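Local atomic coordinates of Lin1909 protein (Listeria innocua, PDB entry 3FIJ), a protein that is of unknown function but probably acts as a gamma-glutamyl-gamma-aminobutyrate hydrolase of the class I glutamine amidotransferase type, and binds manganese. Residues T161-L164 with A165-H168; Q224-P227 with E228-Q231. One frame throughout, in Å; residues are numbered along the deposited sequence.

Contact 1. Residues T161-L164 with A165-H168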
loop_
_atom_site.group_PDB
_atom_site.type_symbol
_atom_site.label_atom_id
_atom_site.label_comp_id
_atom_site.label_asym_id
_atom_site.label_seq_id
_atom_site.Cartn_x
_atom_site.Cartn_y
_atom_site.Cartn_z
ATOM N N THR A 161 -26.238 20.099 37.988
ATOM C CA THR A 161 -26.870 19.170 38.920
ATOM C C THR A 161 -26.642 17.715 38.530
ATOM O O THR A 161 -27.088 16.811 39.232
ATOM C CB THR A 161 -28.396 19.372 38.946
ATOM O OG1 THR A 161 -28.883 19.382 37.595
ATOM C CG2 THR A 161 -28.767 20.678 39.637
ATOM N N SER A 162 -25.952 17.488 37.415
ATOM C CA SER A 162 -25.732 16.129 36.929
ATOM C C SER A 162 -24.580 15.341 37.544
ATOM O O SER A 162 -23.642 15.900 38.118
ATOM C CB SER A 162 -25.534 16.152 35.416
ATOM O OG SER A 162 -24.236 16.616 35.093
ATOM N N GLU A 163 -24.669 14.022 37.402
ATOM C CA GLU A 163 -23.642 13.116 37.887
ATOM C C GLU A 163 -22.353 13.525 37.180
ATOM O O GLU A 163 -21.290 13.602 37.798
ATOM C CB GLU A 163 -24.005 11.679 37.510
ATOM C CG GLU A 163 -23.036 10.600 37.986
ATOM C CD GLU A 163 -23.217 10.238 39.456
ATOM O OE1 GLU A 163 -24.366 10.290 39.937
ATOM O OE2 GLU A 163 -22.215 9.886 40.120
ATOM N N LEU A 164 -22.461 13.798 35.883
ATOM C CA LEU A 164 -21.304 14.191 35.079
ATOM C C LEU A 164 -20.581 15.352 35.731
ATOM O O LEU A 164 -19.346 15.360 35.815
ATOM C CB LEU A 164 -21.737 14.597 33.666
ATOM C CG LEU A 164 -20.596 14.861 32.681
ATOM C CD1 LEU A 164 -19.767 13.587 32.521
ATOM C CD2 LEU A 164 -21.156 15.302 31.334
ATOM N N ALA A 165 -21.362 16.322 36.208
ATOM C CA ALA A 165 -20.822 17.514 36.856
ATOM C C ALA A 165 -19.996 17.205 38.105
ATOM O O ALA A 165 -19.252 18.057 38.583
ATOM C CB ALA A 165 -21.960 18.493 37.192
ATOM N N LYS A 166 -20.126 15.992 38.632
ATOM C CA LYS A 166 -19.353 15.595 39.808
ATOM C C LYS A 166 -17.926 15.285 39.379
ATOM O O LYS A 166 -17.023 15.173 40.211
ATOM C CB LYS A 166 -19.931 14.331 40.447
ATOM C CG LYS A 166 -21.326 14.465 41.013
ATOM C CD LYS A 166 -21.767 13.155 41.656
ATOM C CE LYS A 166 -23.205 13.231 42.154
ATOM N NZ LYS A 166 -23.666 11.932 42.731
ATOM N N HIS A 167 -17.725 15.143 38.073
ATOM C CA HIS A 167 -16.408 14.805 37.566
ATOM C C HIS A 167 -15.857 15.760 36.510
ATOM O O HIS A 167 -14.649 15.850 36.323
ATOM C CB HIS A 167 -16.439 13.373 37.033
ATOM C CG HIS A 167 -17.009 12.381 38.002
ATOM N ND1 HIS A 167 -18.328 11.974 37.967
ATOM C CD2 HIS A 167 -16.446 11.726 39.043
ATOM C CE1 HIS A 167 -18.549 11.113 38.940
ATOM N NE2 HIS A 167 -17.424 10.943 39.611
ATOM N N HIS A 168 -16.738 16.477 35.822
ATOM C CA HIS A 168 -16.305 17.415 34.794
ATOM C C HIS A 168 -16.831 18.838 35.020
ATOM O O HIS A 168 -17.991 19.034 35.381
ATOM C CB HIS A 168 -16.753 16.946 33.396
ATOM C CG HIS A 168 -16.034 15.733 32.883
ATOM N ND1 HIS A 168 -14.796 15.345 33.344
ATOM C CD2 HIS A 168 -16.363 14.854 31.907
ATOM C CE1 HIS A 168 -14.393 14.277 32.675
ATOM N NE2 HIS A 168 -15.326 13.959 31.796
#
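Leu164 O accepts from two successive backbone donors, His167 N at 2.8 Å and His168 N at 2.8 Å, which closes a short turn in the chain. One step earlier, Lys166 N donates to Glu163 O at 2.8 Å. The same carbonyl oxygen takes a weak bond from the ring, His167 ND1 to Glu163 O at 3.4 Å. Ser162 opens the turn. With chi1 at 76°, Ser162 OG lies between the backbone N and the carbonyl carbon and accepts from Ala165 N at 3.1 Å. The same OG also bonds to Glu159 O. This is a tight turn in the loop that joins strands 154-158 and 172-174, neighbours in the large mixed sheet. On its outer side Glu163 bends at chi2 (79°), bringing the carboxylate across the outer part of the extended Lys166 chain, beside CD, CE and NZ. Glu163 OE1 and Lys166 NZ form a salt bridge whose hydrogen bond is weak, at 3.3 Å. Glu163 OE2 has a weak hydrogen bond from Trp211 NE1. Lys166 CB lies over one face of the His167 ring, near its rim. On the buried side Leu164 CD1 meets His168 CD2 at 3.7 Å, and the leucine also packs on Ala193 and Ala202 of the sheet.

Contact 2. Residues Q224-P227 with E228-Q231; sequences QTDP and ESEQ
Asp226 reaches forward to Ser229, three residues on, and caps the start of helix 227-241. Asp226 CB lies 3.7 Å from Ser229 OG. CG is anti to the backbone N (chi1 -175°), which brings the carboxylate beside Ser229. Asp226 CG itself is 3.5 Å from Ser229 OG. At the tip, Asp226 OD1 accepts the Ser229 hydroxyl, with Ser229 OG at 2.6 Å. This bond uses the anti lone pair of OD1, the one away from OD2. The capping bond from Ser229 N to Asp226 OD1 is weak and long, at 3.4 Å. Asp226 O also accepts weakly from Ser229 N at 2.9 Å. Asp226 OD2 and Glu228 OE1 are like charges 4.4 Å apart, not in contact. Lys172 forms long, weak ion pairs with Asp226 OD1 and Glu228 OE1, and probably eases this repulsion. Asp226 is thus the N-cap, and Pro227 follows as the first helical residue. Gln231 N then donates to Pro227 O at 3.1 Å as the regular helix sets in. Glu230 leaves the turn on an extended chain and pairs with Lys39 of helix 31-40. Ser229 packs on Met222, while Glu228 and Gln231 touch the loop between strands 154-158 and 172-174.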
loop_
_atom_site.group_PDB
_atom_site.type_symbol
_atom_site.label_atom_id
_atom_site.label_comp_id
_atom_site.label_asym_id
_atom_site.label_seq_id
_atom_site.Cartn_x
_atom_site.Cartn_y
_atom_site.Cartn_z
ATOM N N GLN A 224 -5.432 8.499 30.187
ATOM C CA GLN A 224 -4.006 8.397 30.444
ATOM C C GLN A 224 -3.401 9.804 30.643
ATOM O O GLN A 224 -2.393 9.966 31.338
ATOM C CB GLN A 224 -3.314 7.679 29.276
ATOM C CG GLN A 224 -4.022 6.394 28.831
ATOM C CD GLN A 224 -5.106 6.610 27.753
ATOM O OE1 GLN A 224 -5.920 7.536 27.831
ATOM N NE2 GLN A 224 -5.117 5.731 26.751
ATOM N N THR A 225 -4.022 10.817 30.044
ATOM C CA THR A 225 -3.516 12.181 30.162
ATOM C C THR A 225 -4.574 13.199 30.552
ATOM O O THR A 225 -4.436 14.378 30.244
ATOM C CB THR A 225 -2.889 12.670 28.849
ATOM O OG1 THR A 225 -3.916 12.847 27.861
ATOM C CG2 THR A 225 -1.865 11.661 28.339
ATOM N N ASP A 226 -5.631 12.752 31.220
ATOM C CA ASP A 226 -6.703 13.650 31.645
ATOM C C ASP A 226 -7.339 13.029 32.879
ATOM O O ASP A 226 -8.239 12.203 32.778
ATOM C CB ASP A 226 -7.744 13.805 30.532
ATOM C CG ASP A 226 -8.824 14.823 30.872
ATOM O OD1 ASP A 226 -10.016 14.488 30.721
ATOM O OD2 ASP A 226 -8.488 15.959 31.278
ATOM N N PRO A 227 -6.870 13.424 34.069
ATOM C CA PRO A 227 -7.395 12.887 35.331
ATOM C C PRO A 227 -8.912 12.812 35.428
ATOM O O PRO A 227 -9.459 11.819 35.911
ATOM C CB PRO A 227 -6.785 13.814 36.377
ATOM C CG PRO A 227 -5.438 14.155 35.760
ATOM C CD PRO A 227 -5.814 14.426 34.313
ATOM N N GLU A 228 -9.593 13.850 34.968
ATOM C CA GLU A 228 -11.050 13.875 35.037
ATOM C C GLU A 228 -11.668 12.702 34.275
ATOM O O GLU A 228 -12.654 12.113 34.713
ATOM C CB GLU A 228 -11.558 15.208 34.498
ATOM C CG GLU A 228 -10.820 16.392 35.111
ATOM C CD GLU A 228 -11.371 17.734 34.678
ATOM O OE1 GLU A 228 -11.726 17.873 33.486
ATOM O OE2 GLU A 228 -11.433 18.651 35.527
ATOM N N SER A 229 -11.081 12.363 33.134
ATOM C CA SER A 229 -11.569 11.249 32.349
ATOM C C SER A 229 -11.457 9.965 33.166
ATOM O O SER A 229 -12.383 9.139 33.198
ATOM C CB SER A 229 -10.758 11.123 31.068
ATOM O OG SER A 229 -11.073 12.177 30.182
ATOM N N GLU A 230 -10.320 9.795 33.833
ATOM C CA GLU A 230 -10.123 8.607 34.648
ATOM C C GLU A 230 -11.214 8.480 35.717
ATOM O O GLU A 230 -11.649 7.375 36.041
ATOM C CB GLU A 230 -8.749 8.630 35.312
ATOM C CG GLU A 230 -8.470 7.365 36.087
ATOM C CD GLU A 230 -7.120 7.370 36.768
ATOM O OE1 GLU A 230 -6.128 7.781 36.131
ATOM O OE2 GLU A 230 -7.053 6.947 37.941
ATOM N N GLN A 231 -11.651 9.612 36.264
ATOM C CA GLN A 231 -12.700 9.603 37.281
ATOM C C GLN A 231 -13.972 8.918 36.781
ATOM O O GLN A 231 -14.694 8.276 37.554
ATOM C CB GLN A 231 -13.045 11.027 37.706
ATOM C CG GLN A 231 -12.011 11.705 38.574
ATOM C CD GLN A 231 -12.507 13.051 39.064
ATOM O OE1 GLN A 231 -13.578 13.149 39.685
ATOM N NE2 GLN A 231 -11.741 14.101 38.781
#

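How the contacts relate
Contact 1 comes first along the chain and closes well before contact 2 opens. Their centres are about 14 Å apart, yet they touch. His167 and His168, at the end of contact 1, pack against the start of helix 227-241 in contact 2. His167 CD2 lies 3.3 Å from Gln231 OE1, and His168 ND1 lies 3.4 Å from Glu228 CB. The loop between strands 154-158 and 172-174, at one edge of the mixed sheet, is thereby joined to the start of the C-terminal helix. Both contacts lie off the manganese site: the ion is about 12 Å from the Leu164 side chain and about 14 Å from that of Ser229.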